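Local coordinates for U4/U6 snRNA-associated-splicing factor PRP24 (Saccharomyces cerevisiae, PDB 5TF6), which binds U6 snRNA through its RNA recognition motifs and acts as a recycling factor of the spliceosome, which removes introns from pre-mRNA, at residues Ile180-Leu185 and Arg248-Ser253; Ser204-Asn209 and Val227-Asp232. All coordinates share one frame; numbering follows the deposited sequence.

Contact 1 of 2, residues Ile180-Leu185 and Arg248-Ser253; sequences IMIRNL and REISVS. With nucleotides of chain B.
Arg183 carries its CG anti to the carbonyl carbon (chi1 -70°) and bends at chi3 (-75°), which brings its guanidinium beside Ser253 and over the base of A62 of chain B. Ser251 OG is likewise anti to its carbonyl carbon (chi1 -67°) and meets the same base. The two strands run antiparallel. Met181 and Ser253 form a hydrogen-bonded pair, as do Arg183 and Ser251, while Ile182 and Val252 form the non-hydrogen-bonded pair between them. Met181 N donates to Ser253 O at 2.7 Å. On the RNA face, C5 of A62 lies over one face of the Arg183 guanidinium, near its rim, with NH1 to C5 at 3.3 Å. Ser251 OG donates to N3 of A62 at 2.7 Å. Asn184 ND2 donates to O2 of C63 of chain B at 2.8 Å, and its OD1 accepts from N6 of a further adenine. A water links Arg183 NE, Ser253 OG and Met181 O, with NE to water at 2.6 Å. Were Arg183 an alanine, the base of A62 would probably lose its cover on this side, and the water its NE donor. Met181 reaches A13 of chain B, SD to C6 3.5 Å. The other face is apolar: Ile180 CD1 packs on Val252 CG1 at 3.8 Å, with Phe199 of helix 192-199 beneath. Arg248 gives Asn184 O two weak bonds, but its NH2 also binds Asn220 O. Strand 179-185 is the middle strand of the RRM sheet, and 248-254 is its neighbour on the side away from strand 222-228. The bonds to N3 and O2 grip the bases, but guanine and uracil offer the same acceptors, so these two bonds alone would not distinguish A from G or C from U. The positive guanidinium probably also strengthens the hold on the electron-rich purine.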
loop_
_atom_site.group_PDB
_atom_site.type_symbol
_atom_site.label_atom_id
_atom_site.label_comp_id
_atom_site.label_asym_id
_atom_site.label_seq_id
_atom_site.Cartn_x
_atom_site.Cartn_y
_atom_site.Cartn_z
ATOM N N ILE A 180 9.797 -12.099 -20.326
ATOM C CA ILE A 180 8.754 -12.571 -21.204
ATOM C C ILE A 180 8.109 -13.769 -20.515
ATOM O O ILE A 180 8.704 -14.408 -19.619
ATOM C CB ILE A 180 9.287 -12.979 -22.578
ATOM C CG1 ILE A 180 10.434 -13.950 -22.418
ATOM C CG2 ILE A 180 9.769 -11.777 -23.347
ATOM C CD1 ILE A 180 10.842 -14.618 -23.718
ATOM N N MET A 181 6.900 -14.048 -20.952
ATOM C CA MET A 181 6.158 -15.224 -20.568
ATOM C C MET A 181 5.934 -15.996 -21.839
ATOM O O MET A 181 5.538 -15.395 -22.847
ATOM C CB MET A 181 4.767 -14.828 -20.018
ATOM C CG MET A 181 3.890 -15.987 -19.580
ATOM S SD MET A 181 2.376 -15.509 -18.721
ATOM C CE MET A 181 1.794 -17.079 -18.082
ATOM N N ILE A 182 6.103 -17.309 -21.747
ATOM C CA ILE A 182 5.948 -18.236 -22.842
ATOM C C ILE A 182 4.816 -19.156 -22.479
ATOM O O ILE A 182 4.822 -19.781 -21.379
ATOM C CB ILE A 182 7.227 -19.056 -23.040
ATOM C CG1 ILE A 182 8.421 -18.091 -23.150
ATOM C CG2 ILE A 182 7.102 -19.973 -24.269
ATOM C CD1 ILE A 182 9.781 -18.749 -23.090
ATOM N N ARG A 183 3.854 -19.242 -23.387
ATOM C CA ARG A 183 2.635 -19.990 -23.115
ATOM C C ARG A 183 2.391 -21.084 -24.152
ATOM O O ARG A 183 2.791 -20.953 -25.326
ATOM C CB ARG A 183 1.457 -19.032 -23.103
ATOM C CG ARG A 183 1.430 -18.101 -21.917
ATOM C CD ARG A 183 0.235 -17.169 -21.991
ATOM N NE ARG A 183 0.403 -16.102 -22.978
ATOM C CZ ARG A 183 -0.399 -15.043 -23.100
ATOM N NH1 ARG A 183 -1.457 -14.895 -22.326
ATOM N NH2 ARG A 183 -0.158 -14.128 -24.020
ATOM N N ASN A 184 1.713 -22.136 -23.719
ATOM C CA ASN A 184 1.233 -23.225 -24.592
ATOM C C ASN A 184 2.342 -24.152 -25.030
ATOM O O ASN A 184 2.307 -24.771 -26.102
ATOM C CB ASN A 184 0.444 -22.701 -25.791
ATOM C CG ASN A 184 -0.939 -22.287 -25.419
ATOM O OD1 ASN A 184 -1.440 -22.668 -24.361
ATOM N ND2 ASN A 184 -1.588 -21.513 -26.282
ATOM N N LEU A 185 3.350 -24.257 -24.181
ATOM C CA LEU A 185 4.351 -25.268 -24.339
ATOM C C LEU A 185 3.728 -26.606 -23.948
ATOM O O LEU A 185 2.761 -26.666 -23.185
ATOM C CB LEU A 185 5.526 -24.990 -23.429
ATOM C CG LEU A 185 6.301 -23.690 -23.590
ATOM C CD1 LEU A 185 7.198 -23.435 -22.385
ATOM C CD2 LEU A 185 7.149 -23.778 -24.849
ATOM N N ARG A 248 4.120 -27.332 -31.302
ATOM C CA ARG A 248 3.213 -26.316 -30.777
ATOM C C ARG A 248 3.378 -24.975 -31.480
ATOM O O ARG A 248 4.506 -24.623 -31.900
ATOM C CB ARG A 248 3.433 -26.187 -29.275
ATOM C CG ARG A 248 3.447 -27.533 -28.551
ATOM C CD ARG A 248 2.085 -28.243 -28.556
ATOM N NE ARG A 248 1.358 -27.613 -27.502
ATOM C CZ ARG A 248 0.776 -28.182 -26.469
ATOM N NH1 ARG A 248 0.692 -29.483 -26.366
ATOM N NH2 ARG A 248 0.254 -27.382 -25.547
ATOM N N GLU A 249 2.265 -24.267 -31.687
ATOM C CA GLU A 249 2.344 -22.854 -31.897
ATOM C C GLU A 249 2.398 -22.183 -30.508
ATOM O O GLU A 249 1.380 -22.131 -29.806
ATOM C CB GLU A 249 1.178 -22.298 -32.715
ATOM C CG GLU A 249 1.402 -20.827 -33.116
ATOM C CD GLU A 249 0.141 -19.950 -33.134
ATOM O OE1 GLU A 249 -0.570 -20.096 -34.141
ATOM O OE2 GLU A 249 -0.115 -19.103 -32.193
ATOM N N ILE A 250 3.560 -21.639 -30.136
ATOM C CA ILE A 250 3.710 -20.980 -28.838
ATOM C C ILE A 250 3.369 -19.534 -28.888
ATOM O O ILE A 250 3.340 -18.961 -29.951
ATOM C CB ILE A 250 5.120 -21.090 -28.233
ATOM C CG1 ILE A 250 6.192 -20.484 -29.146
ATOM C CG2 ILE A 250 5.459 -22.539 -27.912
ATOM C CD1 ILE A 250 7.550 -20.535 -28.505
ATOM N N SER A 251 3.110 -18.977 -27.706
ATOM C CA SER A 251 2.892 -17.577 -27.510
ATOM C C SER A 251 3.983 -17.009 -26.617
ATOM O O SER A 251 4.466 -17.673 -25.743
ATOM C CB SER A 251 1.550 -17.338 -26.864
ATOM O OG SER A 251 0.490 -17.687 -27.743
ATOM N N VAL A 252 4.361 -15.763 -26.861
ATOM C CA VAL A 252 5.445 -15.109 -26.176
ATOM C C VAL A 252 5.024 -13.666 -26.088
ATOM O O VAL A 252 4.556 -13.052 -27.078
ATOM C CB VAL A 252 6.796 -15.217 -26.942
ATOM C CG1 VAL A 252 7.955 -14.586 -26.161
ATOM C CG2 VAL A 252 7.145 -16.678 -27.213
ATOM N N SER A 253 5.136 -13.132 -24.886
ATOM C CA SER A 253 4.679 -11.795 -24.615
ATOM C C SER A 253 5.393 -11.334 -23.397
ATOM O O SER A 253 6.005 -12.124 -22.688
ATOM C CB SER A 253 3.180 -11.796 -24.407
ATOM O OG SER A 253 2.810 -12.659 -23.346
ATOM P P A B 62 -3.347 -9.566 -26.860
ATOM O OP1 A B 62 -3.487 -10.555 -25.743
ATOM O OP2 A B 62 -2.347 -8.466 -26.791
ATOM O "O5'" A B 62 -3.000 -10.262 -28.244
ATOM C "C5'" A B 62 -3.747 -11.401 -28.671
ATOM C "C4'" A B 62 -2.780 -12.495 -28.979
ATOM O "O4'" A B 62 -1.952 -12.784 -27.821
ATOM C "C3'" A B 62 -3.427 -13.820 -29.318
ATOM O "O3'" A B 62 -3.790 -13.691 -30.669
ATOM C "C2'" A B 62 -2.298 -14.776 -29.015
ATOM O "O2'" A B 62 -1.263 -14.724 -29.975
ATOM C "C1'" A B 62 -1.775 -14.177 -27.714
ATOM N N9 A B 62 -2.517 -14.622 -26.549
ATOM C C8 A B 62 -3.440 -13.928 -25.808
ATOM N N7 A B 62 -3.943 -14.615 -24.814
ATOM C C5 A B 62 -3.323 -15.851 -24.918
ATOM C C6 A B 62 -3.409 -17.014 -24.147
ATOM N N6 A B 62 -4.197 -17.136 -23.079
ATOM N N1 A B 62 -2.647 -18.066 -24.511
ATOM C C2 A B 62 -1.855 -17.943 -25.579
ATOM N N3 A B 62 -1.685 -16.899 -26.383
ATOM C C4 A B 62 -2.445 -15.870 -25.983
ATOM P P A B 13 -0.124 -20.650 -11.384
ATOM O OP1 A B 13 0.454 -20.805 -10.039
ATOM O OP2 A B 13 -1.372 -19.878 -11.659
ATOM O "O5'" A B 13 1.291 -20.191 -11.955
ATOM C "C5'" A B 13 1.398 -19.199 -12.955
ATOM C "C4'" A B 13 2.244 -18.076 -12.428
ATOM O "O4'" A B 13 2.305 -17.096 -13.488
ATOM C "C3'" A B 13 1.674 -17.331 -11.217
ATOM O "O3'" A B 13 2.659 -16.534 -10.577
ATOM C "C2'" A B 13 0.716 -16.370 -11.888
ATOM O "O2'" A B 13 0.605 -15.216 -11.095
ATOM C "C1'" A B 13 1.525 -15.982 -13.126
ATOM N N9 A B 13 0.830 -15.473 -14.310
ATOM C C8 A B 13 -0.260 -15.917 -15.009
ATOM N N7 A B 13 -0.557 -15.171 -16.052
ATOM C C5 A B 13 0.429 -14.194 -16.054
ATOM C C6 A B 13 0.683 -13.097 -16.901
ATOM N N6 A B 13 -0.061 -12.787 -17.962
ATOM N N1 A B 13 1.719 -12.294 -16.593
ATOM C C2 A B 13 2.479 -12.606 -15.541
ATOM N N3 A B 13 2.356 -13.618 -14.683
ATOM C C4 A B 13 1.290 -14.373 -14.991
ATOM P P C B 63 -5.079 -14.431 -31.202
ATOM O OP1 C B 63 -5.136 -14.189 -32.672
ATOM O OP2 C B 63 -6.216 -14.049 -30.336
ATOM O "O5'" C B 63 -4.764 -15.981 -30.966
ATOM C "C5'" C B 63 -3.761 -16.657 -31.749
ATOM C "C4'" C B 63 -3.557 -18.063 -31.248
ATOM O "O4'" C B 63 -3.132 -18.025 -29.869
ATOM C "C3'" C B 63 -4.797 -18.930 -31.190
ATOM O "O3'" C B 63 -5.106 -19.373 -32.494
ATOM C "C2'" C B 63 -4.365 -20.023 -30.223
ATOM O "O2'" C B 63 -3.559 -21.085 -30.713
ATOM C "C1'" C B 63 -3.584 -19.195 -29.210
ATOM N N1 C B 63 -4.438 -18.795 -28.099
ATOM C C2 C B 63 -4.667 -19.730 -27.102
ATOM O O2 C B 63 -4.122 -20.831 -27.190
ATOM N N3 C B 63 -5.449 -19.401 -26.049
ATOM C C4 C B 63 -5.996 -18.183 -25.983
ATOM N N4 C B 63 -6.761 -17.901 -24.933
ATOM C C5 C B 63 -5.785 -17.207 -26.998
ATOM C C6 C B 63 -5.000 -17.549 -28.026
HETATM O O HOH W 1 2.682 -15.410 -23.969
HETATM O O HOH W 2 1.275 -13.784 -26.756
HETATM O O HOH W 3 -0.166 -20.193 -28.660
#

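Contact 2 of 2, residues Ser204-Asn209 and Val227-Asp232; sequences SIEKIN and VFENKD. With nucleotides of chain B.
Val227 O takes two backbone donors, Glu206 N at 2.7 Å and Lys207 N at 3.2 Å, so the antiparallel pairing slips by one residue in a classic beta bulge. Beyond the bulge, Val227 N donates back to Lys207 O. At the other end, Glu229 N gives a nearly straight bond to Ser204 O (2.9 Å, 174°). Ile205 and Phe228 form a non-hydrogen-bonded pair whose side chains diverge. Even so, Ile205 CG1 comes within 3.7 Å of Phe228 CE1, the two side chains meeting at a slant. Ser204 O lies at the edge of the Phe228 ring, near its plane. The ring also packs on Ser233, Ala234 and Ala237 of helix 231-237. Lys207 and Val227 point to the same face and touch through their CB atoms, 3.8 Å apart. Glu206 holds CG anti to its backbone N (chi1 -171°) and stays extended, which carries its carboxylate across Val227 CG1 and to the CG of Glu229. Its OE1 stands 4.5 Å from Glu229 OE2. Arg178 forms a salt bridge with Glu206 OE1 and also binds Phe228 O, which probably eases the repulsion between the two carboxylates. One water joins Ser204 O to Asn230 N. Asn230 is the N-cap of the helix that follows, its OD1 accepting from Ser233 N. At the far end of the outer strand, Asn209 lies by the RNA. Its ND2 makes a weak bond to O2 of C14 of chain B, and its CB is 3.1 Å from the same atom. The arrangement is that of the second and third strands of an RRM sheet: a bulged edge strand pairs with its neighbour, which leads, through Glu229 and the N-cap Asn230, into the second helix of the fold.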
loop_
_atom_site.group_PDB
_atom_site.type_symbol
_atom_site.label_atom_id
_atom_site.label_comp_id
_atom_site.label_asym_id
_atom_site.label_seq_id
_atom_site.Cartn_x
_atom_site.Cartn_y
_atom_site.Cartn_z
ATOM N N SER A 204 21.373 -11.884 -24.142
ATOM C CA SER A 204 21.807 -12.602 -22.990
ATOM C C SER A 204 20.665 -12.753 -21.968
ATOM O O SER A 204 19.930 -11.796 -21.664
ATOM C CB SER A 204 22.956 -11.814 -22.368
ATOM O OG SER A 204 23.511 -12.571 -21.319
ATOM N N ILE A 205 20.565 -13.950 -21.420
ATOM C CA ILE A 205 19.480 -14.336 -20.563
ATOM C C ILE A 205 20.008 -14.293 -19.149
ATOM O O ILE A 205 21.074 -14.819 -18.853
ATOM C CB ILE A 205 19.071 -15.790 -20.848
ATOM C CG1 ILE A 205 18.405 -15.871 -22.208
ATOM C CG2 ILE A 205 18.182 -16.379 -19.735
ATOM C CD1 ILE A 205 18.251 -17.291 -22.697
ATOM N N GLU A 206 19.214 -13.729 -18.265
ATOM C CA GLU A 206 19.572 -13.569 -16.881
ATOM C C GLU A 206 18.980 -14.668 -16.000
ATOM O O GLU A 206 19.592 -15.057 -15.018
ATOM C CB GLU A 206 18.971 -12.271 -16.439
ATOM C CG GLU A 206 19.377 -11.765 -15.083
ATOM C CD GLU A 206 18.758 -10.402 -14.821
ATOM O OE1 GLU A 206 18.917 -9.467 -15.662
ATOM O OE2 GLU A 206 18.058 -10.302 -13.802
ATOM N N LYS A 207 17.776 -15.122 -16.324
ATOM C CA LYS A 207 16.998 -16.017 -15.460
ATOM C C LYS A 207 15.960 -16.781 -16.317
ATOM O O LYS A 207 15.368 -16.158 -17.209
ATOM C CB LYS A 207 16.251 -15.116 -14.459
ATOM C CG LYS A 207 16.109 -15.635 -13.046
ATOM C CD LYS A 207 15.675 -14.548 -12.045
ATOM C CE LYS A 207 16.552 -13.295 -12.094
ATOM N NZ LYS A 207 16.538 -12.547 -10.812
ATOM N N ILE A 208 15.686 -18.033 -16.004
ATOM C CA ILE A 208 14.537 -18.751 -16.545
ATOM C C ILE A 208 13.764 -19.338 -15.372
ATOM O O ILE A 208 14.349 -19.997 -14.620
ATOM C CB ILE A 208 14.982 -19.938 -17.465
ATOM C CG1 ILE A 208 15.653 -19.379 -18.718
ATOM C CG2 ILE A 208 13.781 -20.792 -17.881
ATOM C CD1 ILE A 208 16.528 -20.376 -19.429
ATOM N N ASN A 209 12.448 -19.151 -15.288
ATOM C CA ASN A 209 11.666 -19.606 -14.191
ATOM C C ASN A 209 10.497 -20.478 -14.688
ATOM O O ASN A 209 9.703 -20.039 -15.535
ATOM C CB ASN A 209 11.080 -18.397 -13.474
ATOM C CG ASN A 209 12.116 -17.523 -12.764
ATOM O OD1 ASN A 209 12.948 -17.997 -12.008
ATOM N ND2 ASN A 209 11.998 -16.202 -12.964
ATOM N N VAL A 227 13.856 -14.013 -18.126
ATOM C CA VAL A 227 14.301 -12.636 -17.991
ATOM C C VAL A 227 15.585 -12.447 -18.780
ATOM O O VAL A 227 16.545 -13.178 -18.598
ATOM C CB VAL A 227 14.645 -12.330 -16.516
ATOM C CG1 VAL A 227 15.139 -10.908 -16.354
ATOM C CG2 VAL A 227 13.441 -12.581 -15.628
ATOM N N PHE A 228 15.612 -11.420 -19.598
ATOM C CA PHE A 228 16.806 -11.039 -20.322
ATOM C C PHE A 228 17.517 -9.901 -19.624
ATOM O O PHE A 228 16.883 -9.095 -18.947
ATOM C CB PHE A 228 16.376 -10.542 -21.675
ATOM C CG PHE A 228 15.868 -11.614 -22.529
ATOM C CD1 PHE A 228 16.759 -12.395 -23.271
ATOM C CD2 PHE A 228 14.526 -11.919 -22.539
ATOM C CE1 PHE A 228 16.288 -13.440 -24.049
ATOM C CE2 PHE A 228 14.064 -12.992 -23.277
ATOM C CZ PHE A 228 14.936 -13.724 -24.059
ATOM N N GLU A 229 18.816 -9.789 -19.861
ATOM C CA GLU A 229 19.613 -8.707 -19.269
ATOM C C GLU A 229 19.225 -7.351 -19.805
ATOM O O GLU A 229 19.311 -6.409 -19.079
ATOM C CB GLU A 229 21.136 -8.951 -19.377
ATOM C CG GLU A 229 21.787 -9.253 -18.027
ATOM C CD GLU A 229 22.878 -10.326 -18.031
ATOM O OE1 GLU A 229 23.864 -10.204 -18.816
ATOM O OE2 GLU A 229 22.757 -11.272 -17.194
ATOM N N ASN A 230 18.751 -7.217 -21.034
ATOM C CA ASN A 230 18.218 -5.888 -21.429
ATOM C C ASN A 230 16.900 -5.980 -22.149
ATOM O O ASN A 230 16.556 -7.000 -22.778
ATOM C CB ASN A 230 19.220 -5.063 -22.328
ATOM C CG ASN A 230 19.556 -5.789 -23.616
ATOM O OD1 ASN A 230 18.703 -5.947 -24.490
ATOM N ND2 ASN A 230 20.787 -6.288 -23.719
ATOM N N LYS A 231 16.219 -4.850 -22.123
ATOM C CA LYS A 231 14.933 -4.652 -22.765
ATOM C C LYS A 231 14.880 -5.088 -24.226
ATOM O O LYS A 231 13.930 -5.746 -24.650
ATOM C CB LYS A 231 14.575 -3.168 -22.635
ATOM C CG LYS A 231 13.126 -2.772 -22.893
ATOM C CD LYS A 231 12.869 -1.285 -22.574
ATOM C CE LYS A 231 13.571 -0.782 -21.282
ATOM N NZ LYS A 231 12.776 0.106 -20.360
ATOM N N ASP A 232 15.890 -4.717 -25.004
ATOM C CA ASP A 232 15.841 -4.892 -26.467
ATOM C C ASP A 232 15.827 -6.338 -26.815
ATOM O O ASP A 232 15.235 -6.719 -27.823
ATOM C CB ASP A 232 17.069 -4.259 -27.152
ATOM C CG ASP A 232 17.096 -2.738 -27.038
ATOM O OD1 ASP A 232 16.085 -2.136 -26.594
ATOM O OD2 ASP A 232 18.145 -2.138 -27.380
ATOM P P A B 15 8.346 -18.526 -7.332
ATOM O OP1 A B 15 9.083 -19.499 -6.558
ATOM O OP2 A B 15 7.223 -17.727 -6.771
ATOM O "O5'" A B 15 9.382 -17.431 -7.827
ATOM C "C5'" A B 15 10.675 -17.848 -8.242
ATOM C "C4'" A B 15 11.292 -16.738 -9.010
ATOM O "O4'" A B 15 10.313 -16.261 -9.953
ATOM C "C3'" A B 15 11.595 -15.500 -8.184
ATOM O "O3'" A B 15 12.840 -15.584 -7.526
ATOM C "C2'" A B 15 11.663 -14.446 -9.260
ATOM O "O2'" A B 15 12.918 -14.555 -9.888
ATOM C "C1'" A B 15 10.491 -14.870 -10.142
ATOM N N9 A B 15 9.276 -14.219 -9.704
ATOM C C8 A B 15 8.331 -14.705 -8.838
ATOM N N7 A B 15 7.338 -13.878 -8.623
ATOM C C5 A B 15 7.651 -12.775 -9.401
ATOM C C6 A B 15 7.026 -11.538 -9.560
ATOM N N6 A B 15 5.865 -11.227 -8.988
ATOM N N1 A B 15 7.592 -10.653 -10.407
ATOM C C2 A B 15 8.744 -10.986 -11.002
ATOM N N3 A B 15 9.467 -12.095 -10.870
ATOM C C4 A B 15 8.861 -12.954 -10.038
ATOM P P C B 14 3.000 -16.654 -8.998
ATOM O OP1 C B 14 1.991 -17.514 -8.383
ATOM O OP2 C B 14 3.302 -15.290 -8.460
ATOM O "O5'" C B 14 4.466 -17.264 -8.936
ATOM C "C5'" C B 14 4.704 -18.681 -9.134
ATOM C "C4'" C B 14 5.846 -18.922 -10.097
ATOM O "O4'" C B 14 5.621 -18.270 -11.388
ATOM C "C3'" C B 14 7.178 -18.378 -9.631
ATOM O "O3'" C B 14 7.837 -19.218 -8.689
ATOM C "C2'" C B 14 7.958 -18.232 -10.928
ATOM O "O2'" C B 14 8.516 -19.474 -11.321
ATOM C "C1'" C B 14 6.865 -17.793 -11.892
ATOM N N1 C B 14 6.769 -16.343 -12.155
ATOM C C2 C B 14 7.796 -15.707 -12.880
ATOM O O2 C B 14 8.795 -16.362 -13.208
ATOM N N3 C B 14 7.669 -14.397 -13.197
ATOM C C4 C B 14 6.574 -13.726 -12.827
ATOM N N4 C B 14 6.485 -12.431 -13.160
ATOM C C5 C B 14 5.529 -14.343 -12.076
ATOM C C6 C B 14 5.652 -15.645 -11.792
HETATM O O HOH W 4 19.933 -9.426 -22.999
HETATM O O HOH W 5 22.572 -8.985 -24.965
#

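Both contacts belong to the third RRM and to one antiparallel sheet. Strands 179-185 and 222-228 are neighbours in it, so contact 1 and contact 2 lie side by side, with centres about 16 Å apart. Their hydrophobic sides meet directly: Ile180 CD1 packs against Phe228 CE2 at 3.6 Å. Both contacts also reach the RNA of chain B, but different parts of it. Contact 1 holds A62 and C63 and touches A13. Contact 2 meets the next nucleotides, C14 and A15, from the edge strand. The run A13, C14, A15 thus passes from the Met181 side of contact 1 to Asn209 and Lys207 of contact 2.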